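Local coordinates for protein SAM dependent methyltransferase (Agrobacterium tumefaciens, PDB 2IGT) that probably transfers a methyl group from S-adenosylmethionine, which it binds, to an acceptor substrate, at residues Ile36-Ser50 against Leu303-Arg317. Numbering follows the deposited sequence.
Sequences ILESSGAGDFHLIDS and LVIREAGLDGKTPGR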
loop_
_atom_site.group_PDB
_atom_site.type_symbol
_atom_site.label_atom_id
_atom_site.label_comp_id
_atom_site.label_asym_id
_atom_site.label_seq_id
_atom_site.Cartn_x
_atom_site.Cartn_y
_atom_site.Cartn_z
ATOM N N ILE A 36 -28.484 -12.231 -26.316
ATOM C CA ILE A 36 -27.770 -10.969 -26.332
ATOM C C ILE A 36 -28.729 -9.935 -25.734
ATOM O O ILE A 36 -29.803 -9.680 -26.291
ATOM C CB ILE A 36 -27.300 -10.534 -27.752
ATOM C CG1 ILE A 36 -26.426 -11.619 -28.436
ATOM C CG2 ILE A 36 -26.567 -9.140 -27.677
ATOM C CD1 ILE A 36 -25.141 -12.016 -27.635
ATOM N N LEU A 37 -28.362 -9.388 -24.585
ATOM C CA LEU A 37 -29.171 -8.368 -23.935
ATOM C C LEU A 37 -28.646 -7.018 -24.352
ATOM O O LEU A 37 -27.445 -6.776 -24.323
ATOM C CB LEU A 37 -29.099 -8.510 -22.421
ATOM C CG LEU A 37 -29.701 -9.787 -21.827
ATOM C CD1 LEU A 37 -29.457 -9.727 -20.306
ATOM C CD2 LEU A 37 -31.196 -9.955 -22.180
ATOM N N GLU A 38 -29.550 -6.143 -24.770
ATOM C CA GLU A 38 -29.135 -4.869 -25.324
ATOM C C GLU A 38 -29.843 -3.719 -24.635
ATOM O O GLU A 38 -31.047 -3.752 -24.410
ATOM C CB GLU A 38 -29.387 -4.842 -26.843
ATOM C CG GLU A 38 -29.352 -3.466 -27.464
ATOM C CD GLU A 38 -29.434 -3.494 -28.995
ATOM O OE1 GLU A 38 -29.049 -4.513 -29.621
ATOM O OE2 GLU A 38 -29.860 -2.478 -29.573
ATOM N N SER A 39 -29.067 -2.697 -24.321
ATOM C CA SER A 39 -29.564 -1.447 -23.795
ATOM C C SER A 39 -29.225 -0.311 -24.785
ATOM O O SER A 39 -28.092 -0.241 -25.280
ATOM C CB SER A 39 -28.833 -1.192 -22.474
ATOM O OG SER A 39 -29.358 -0.057 -21.848
ATOM N N SER A 40 -30.189 0.567 -25.046
ATOM C CA SER A 40 -29.935 1.743 -25.886
ATOM C C SER A 40 -29.785 3.064 -25.102
ATOM O O SER A 40 -29.530 4.137 -25.695
ATOM C CB SER A 40 -30.982 1.853 -27.000
ATOM O OG SER A 40 -30.744 0.872 -28.003
ATOM N N GLY A 41 -29.917 2.972 -23.774
ATOM C CA GLY A 41 -29.746 4.116 -22.890
ATOM C C GLY A 41 -30.909 5.089 -22.891
ATOM O O GLY A 41 -31.169 5.826 -23.869
ATOM N N ALA A 42 -31.616 5.107 -21.777
ATOM C CA ALA A 42 -32.700 6.053 -21.634
ATOM C C ALA A 42 -32.231 7.168 -20.703
ATOM O O ALA A 42 -31.185 7.053 -20.062
ATOM C CB ALA A 42 -33.937 5.347 -21.084
ATOM N N GLY A 43 -32.993 8.252 -20.665
ATOM C CA GLY A 43 -32.859 9.276 -19.634
ATOM C C GLY A 43 -31.449 9.825 -19.490
ATOM O O GLY A 43 -30.957 10.546 -20.382
ATOM N N ASP A 44 -30.800 9.488 -18.377
ATOM C CA ASP A 44 -29.541 10.139 -18.027
ATOM C C ASP A 44 -28.301 9.501 -18.661
ATOM O O ASP A 44 -27.207 10.013 -18.484
ATOM C CB ASP A 44 -29.361 10.243 -16.507
ATOM C CG ASP A 44 -30.057 11.458 -15.902
ATOM O OD1 ASP A 44 -30.628 12.294 -16.638
ATOM O OD2 ASP A 44 -30.035 11.562 -14.666
ATOM N N PHE A 45 -28.446 8.395 -19.387
ATOM C CA PHE A 45 -27.288 7.795 -20.041
ATOM C C PHE A 45 -27.537 7.447 -21.498
ATOM O O PHE A 45 -28.550 6.826 -21.844
ATOM C CB PHE A 45 -26.775 6.509 -19.352
ATOM C CG PHE A 45 -25.717 5.795 -20.168
ATOM C CD1 PHE A 45 -24.410 6.325 -20.268
ATOM C CD2 PHE A 45 -26.029 4.627 -20.875
ATOM C CE1 PHE A 45 -23.427 5.693 -21.051
ATOM C CE2 PHE A 45 -25.070 3.979 -21.670
ATOM C CZ PHE A 45 -23.749 4.492 -21.759
ATOM N N HIS A 46 -26.597 7.817 -22.353
ATOM C CA HIS A 46 -26.454 7.082 -23.601
ATOM C C HIS A 46 -25.069 7.206 -24.193
ATOM O O HIS A 46 -24.321 8.142 -23.897
ATOM C CB HIS A 46 -27.523 7.444 -24.618
ATOM C CG HIS A 46 -27.482 8.868 -25.026
ATOM N ND1 HIS A 46 -28.118 9.860 -24.311
ATOM C CD2 HIS A 46 -26.880 9.474 -26.076
ATOM C CE1 HIS A 46 -27.904 11.026 -24.905
ATOM N NE2 HIS A 46 -27.160 10.818 -25.981
ATOM N N LEU A 47 -24.745 6.229 -25.023
ATOM C CA LEU A 47 -23.486 6.195 -25.747
ATOM C C LEU A 47 -23.704 6.969 -27.032
ATOM O O LEU A 47 -24.494 6.543 -27.880
ATOM C CB LEU A 47 -23.134 4.742 -26.057
ATOM C CG LEU A 47 -21.927 4.497 -26.978
ATOM C CD1 LEU A 47 -20.657 5.016 -26.307
ATOM C CD2 LEU A 47 -21.836 2.979 -27.238
ATOM N N ILE A 48 -23.052 8.122 -27.144
ATOM C CA ILE A 48 -23.197 8.998 -28.312
ATOM C C ILE A 48 -22.456 8.447 -29.512
ATOM O O ILE A 48 -23.034 8.355 -30.590
ATOM C CB ILE A 48 -22.742 10.454 -28.002
ATOM C CG1 ILE A 48 -23.658 11.044 -26.921
ATOM C CG2 ILE A 48 -22.834 11.355 -29.272
ATOM C CD1 ILE A 48 -23.091 12.267 -26.296
ATOM N N ASP A 49 -21.197 8.026 -29.308
ATOM C CA ASP A 49 -20.316 7.646 -30.413
ATOM C C ASP A 49 -19.138 6.908 -29.798
ATOM O O ASP A 49 -18.958 6.935 -28.580
ATOM C CB ASP A 49 -19.827 8.905 -31.177
ATOM C CG ASP A 49 -19.198 8.586 -32.544
ATOM O OD1 ASP A 49 -19.554 7.565 -33.200
ATOM O OD2 ASP A 49 -18.359 9.410 -32.987
ATOM N N SER A 50 -18.360 6.226 -30.635
ATOM C CA SER A 50 -17.212 5.451 -30.166
ATOM C C SER A 50 -16.360 5.164 -31.399
ATOM O O SER A 50 -16.859 5.216 -32.534
ATOM C CB SER A 50 -17.667 4.136 -29.517
ATOM O OG SER A 50 -18.326 3.327 -30.492
ATOM N N LEU A 303 -24.064 -8.747 -22.498
ATOM C CA LEU A 303 -24.820 -7.508 -22.267
ATOM C C LEU A 303 -24.124 -6.393 -23.058
ATOM O O LEU A 303 -22.935 -6.149 -22.864
ATOM C CB LEU A 303 -24.834 -7.151 -20.778
ATOM C CG LEU A 303 -25.458 -5.804 -20.395
ATOM C CD1 LEU A 303 -26.961 -5.759 -20.758
ATOM C CD2 LEU A 303 -25.293 -5.551 -18.887
ATOM N N VAL A 304 -24.878 -5.729 -23.940
ATOM C CA VAL A 304 -24.283 -4.772 -24.862
ATOM C C VAL A 304 -25.035 -3.439 -24.768
ATOM O O VAL A 304 -26.205 -3.383 -24.321
ATOM C CB VAL A 304 -24.284 -5.309 -26.325
ATOM C CG1 VAL A 304 -23.806 -6.761 -26.355
ATOM C CG2 VAL A 304 -25.676 -5.239 -26.936
ATOM N N ILE A 305 -24.336 -2.375 -25.151
ATOM C CA ILE A 305 -24.917 -1.057 -25.319
ATOM C C ILE A 305 -24.864 -0.746 -26.812
ATOM O O ILE A 305 -23.837 -0.962 -27.467
ATOM C CB ILE A 305 -24.046 0.048 -24.635
ATOM C CG1 ILE A 305 -23.912 -0.185 -23.120
ATOM C CG2 ILE A 305 -24.606 1.443 -24.944
ATOM C CD1 ILE A 305 -22.740 0.625 -22.448
ATOM N N ARG A 306 -25.950 -0.200 -27.338
ATOM C CA ARG A 306 -25.932 0.268 -28.698
ATOM C C ARG A 306 -25.759 1.793 -28.725
ATOM O O ARG A 306 -26.440 2.513 -28.000
ATOM C CB ARG A 306 -27.207 -0.156 -29.438
ATOM C CG ARG A 306 -27.081 0.068 -30.949
ATOM C CD ARG A 306 -28.270 -0.484 -31.721
ATOM N NE ARG A 306 -28.376 -1.952 -31.689
ATOM C CZ ARG A 306 -27.779 -2.774 -32.551
ATOM N NH1 ARG A 306 -26.978 -2.296 -33.509
ATOM N NH2 ARG A 306 -27.958 -4.085 -32.437
ATOM N N GLU A 307 -24.850 2.275 -29.565
ATOM C CA GLU A 307 -24.694 3.712 -29.789
ATOM C C GLU A 307 -26.050 4.333 -30.068
ATOM O O GLU A 307 -26.895 3.741 -30.754
ATOM C CB GLU A 307 -23.790 4.004 -30.981
ATOM C CG GLU A 307 -22.357 3.646 -30.772
ATOM C CD GLU A 307 -21.545 3.849 -32.024
ATOM O OE1 GLU A 307 -22.100 3.684 -33.145
ATOM O OE2 GLU A 307 -20.347 4.141 -31.864
ATOM N N ALA A 308 -26.260 5.525 -29.537
ATOM C CA ALA A 308 -27.544 6.189 -29.736
ATOM C C ALA A 308 -27.426 7.442 -30.616
ATOM O O ALA A 308 -28.428 7.999 -31.047
ATOM C CB ALA A 308 -28.205 6.491 -28.389
ATOM N N GLY A 309 -26.198 7.862 -30.905
ATOM C CA GLY A 309 -25.971 9.058 -31.694
ATOM C C GLY A 309 -26.366 10.316 -30.944
ATOM O O GLY A 309 -26.567 10.290 -29.724
ATOM N N LEU A 310 -26.427 11.427 -31.672
ATOM C CA LEU A 310 -26.707 12.734 -31.084
ATOM C C LEU A 310 -28.166 12.900 -30.733
ATOM O O LEU A 310 -28.579 12.805 -29.575
ATOM C CB LEU A 310 -26.348 13.850 -32.070
ATOM C CG LEU A 310 -24.894 14.287 -32.205
ATOM C CD1 LEU A 310 -24.820 15.544 -33.074
ATOM C CD2 LEU A 310 -24.279 14.529 -30.829
ATOM N N ASP A 311 -28.942 13.183 -31.763
ATOM C CA ASP A 311 -30.348 13.495 -31.581
ATOM C C ASP A 311 -31.185 12.224 -31.649
ATOM O O ASP A 311 -30.747 11.160 -31.211
ATOM C CB ASP A 311 -30.812 14.553 -32.590
ATOM C CG ASP A 311 -30.085 14.465 -33.915
ATOM O OD1 ASP A 311 -29.384 15.423 -34.279
ATOM O OD2 ASP A 311 -30.208 13.440 -34.610
ATOM N N GLY A 312 -32.394 12.326 -32.183
ATOM C CA GLY A 312 -33.240 11.147 -32.272
ATOM C C GLY A 312 -32.553 9.923 -31.699
ATOM O O GLY A 312 -31.318 9.853 -31.630
ATOM N N LYS A 313 -33.356 8.951 -31.268
ATOM C CA LYS A 313 -32.817 7.659 -30.849
ATOM C C LYS A 313 -32.301 6.916 -32.082
ATOM O O LYS A 313 -33.072 6.301 -32.810
ATOM C CB LYS A 313 -33.893 6.840 -30.120
ATOM C CG LYS A 313 -34.166 7.284 -28.670
ATOM C CD LYS A 313 -32.885 7.297 -27.797
ATOM C CE LYS A 313 -32.385 5.898 -27.454
ATOM N NZ LYS A 313 -31.367 5.947 -26.375
ATOM N N THR A 314 -30.992 6.972 -32.318
ATOM C CA THR A 314 -30.446 6.481 -33.589
ATOM C C THR A 314 -29.536 5.263 -33.430
ATOM O O THR A 314 -28.425 5.386 -32.902
ATOM C CB THR A 314 -29.699 7.600 -34.348
ATOM O OG1 THR A 314 -30.470 8.803 -34.287
ATOM C CG2 THR A 314 -29.455 7.206 -35.810
ATOM N N PRO A 315 -30.018 4.079 -33.867
ATOM C CA PRO A 315 -29.267 2.817 -33.670
ATOM C C PRO A 315 -27.943 2.774 -34.468
ATOM O O PRO A 315 -27.922 3.062 -35.680
ATOM C CB PRO A 315 -30.251 1.726 -34.134
ATOM C CG PRO A 315 -31.279 2.446 -34.982
ATOM C CD PRO A 315 -31.364 3.847 -34.438
ATOM N N GLY A 316 -26.848 2.467 -33.763
ATOM C CA GLY A 316 -25.513 2.470 -34.355
ATOM C C GLY A 316 -24.858 1.135 -34.073
ATOM O O GLY A 316 -25.525 0.090 -34.140
ATOM N N ARG A 317 -23.570 1.176 -33.729
ATOM C CA ARG A 317 -22.789 -0.030 -33.464
ATOM C C ARG A 317 -23.049 -0.575 -32.055
ATOM O O ARG A 317 -23.425 0.174 -31.154
ATOM C CB ARG A 317 -21.284 0.256 -33.578
ATOM C CG ARG A 317 -20.669 0.196 -35.011
ATOM C CD ARG A 317 -20.828 1.496 -35.773
ATOM N NE ARG A 317 -20.371 2.685 -35.041
ATOM C CZ ARG A 317 -19.286 3.411 -35.335
ATOM N NH1 ARG A 317 -18.487 3.092 -36.355
ATOM N NH2 ARG A 317 -19.010 4.489 -34.606
HETATM O O HOH W 1 -26.796 4.343 -25.921
HETATM O O HOH W 2 -29.368 2.766 -30.261
#
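Glu38 and Arg306 meet side-on along one face of a parallel strand pair. Arg306 NE lies 2.6 Å from Glu38 OE2, almost in the guanidinium plane but well above the carboxylate plane, while NH2 reaches OE1 on its syn side; the two planes stand 48° apart. A bend in the arginine chain (chi3 -67°) turns NE to the carboxylate and leaves NH1 to donate to Gly316 O, so three guanidinium nitrogens have acceptors. Beneath, Val304 N donates to Leu37 O, Ser39 N to Val304 O and Arg306 N to Ser39 O, the alternation expected of parallel pairing.

Beyond Ser40 the strands part, and one water bridges the diverging backbones, donating to Ser40 O and Arg306 O and accepting from Leu47 N. In the conformer given, the folded chain of Lys313 brings NZ 2.7 Å from Ser40 O, above that carbonyl's plane, and NZ also donates to Gly41 O, a grip that remains tentative. Ala308 N takes Leu47 O with a straight bond (2.6 Å, 169°), and Ile305 CG2 packs on Leu47 CB at 3.8 Å.

Both carboxylate oxygens of Glu307 are doubly engaged. OE1 accepts from Arg317 N and NE on one face of its plane; OE2 takes Arg317 NH2 on its syn lone pair and Ser50 OG (2.6 Å) on the anti side. Arg317 NH2, also 3.4 Å from Asp49 OD1, probably offsets the repulsion between the Asp49 and Glu307 carboxylates; Asp49 is itself held by Trp82 NE1 and by the Leu76 and Val77 amides. Glu307, just after strand 297-306, ties it to the bulged strand 45-51 of the other beta sheet. Strand 30-39 adds a parallel edge strand beside 297-306 to a sheet whose order matches the class I methyltransferase fold.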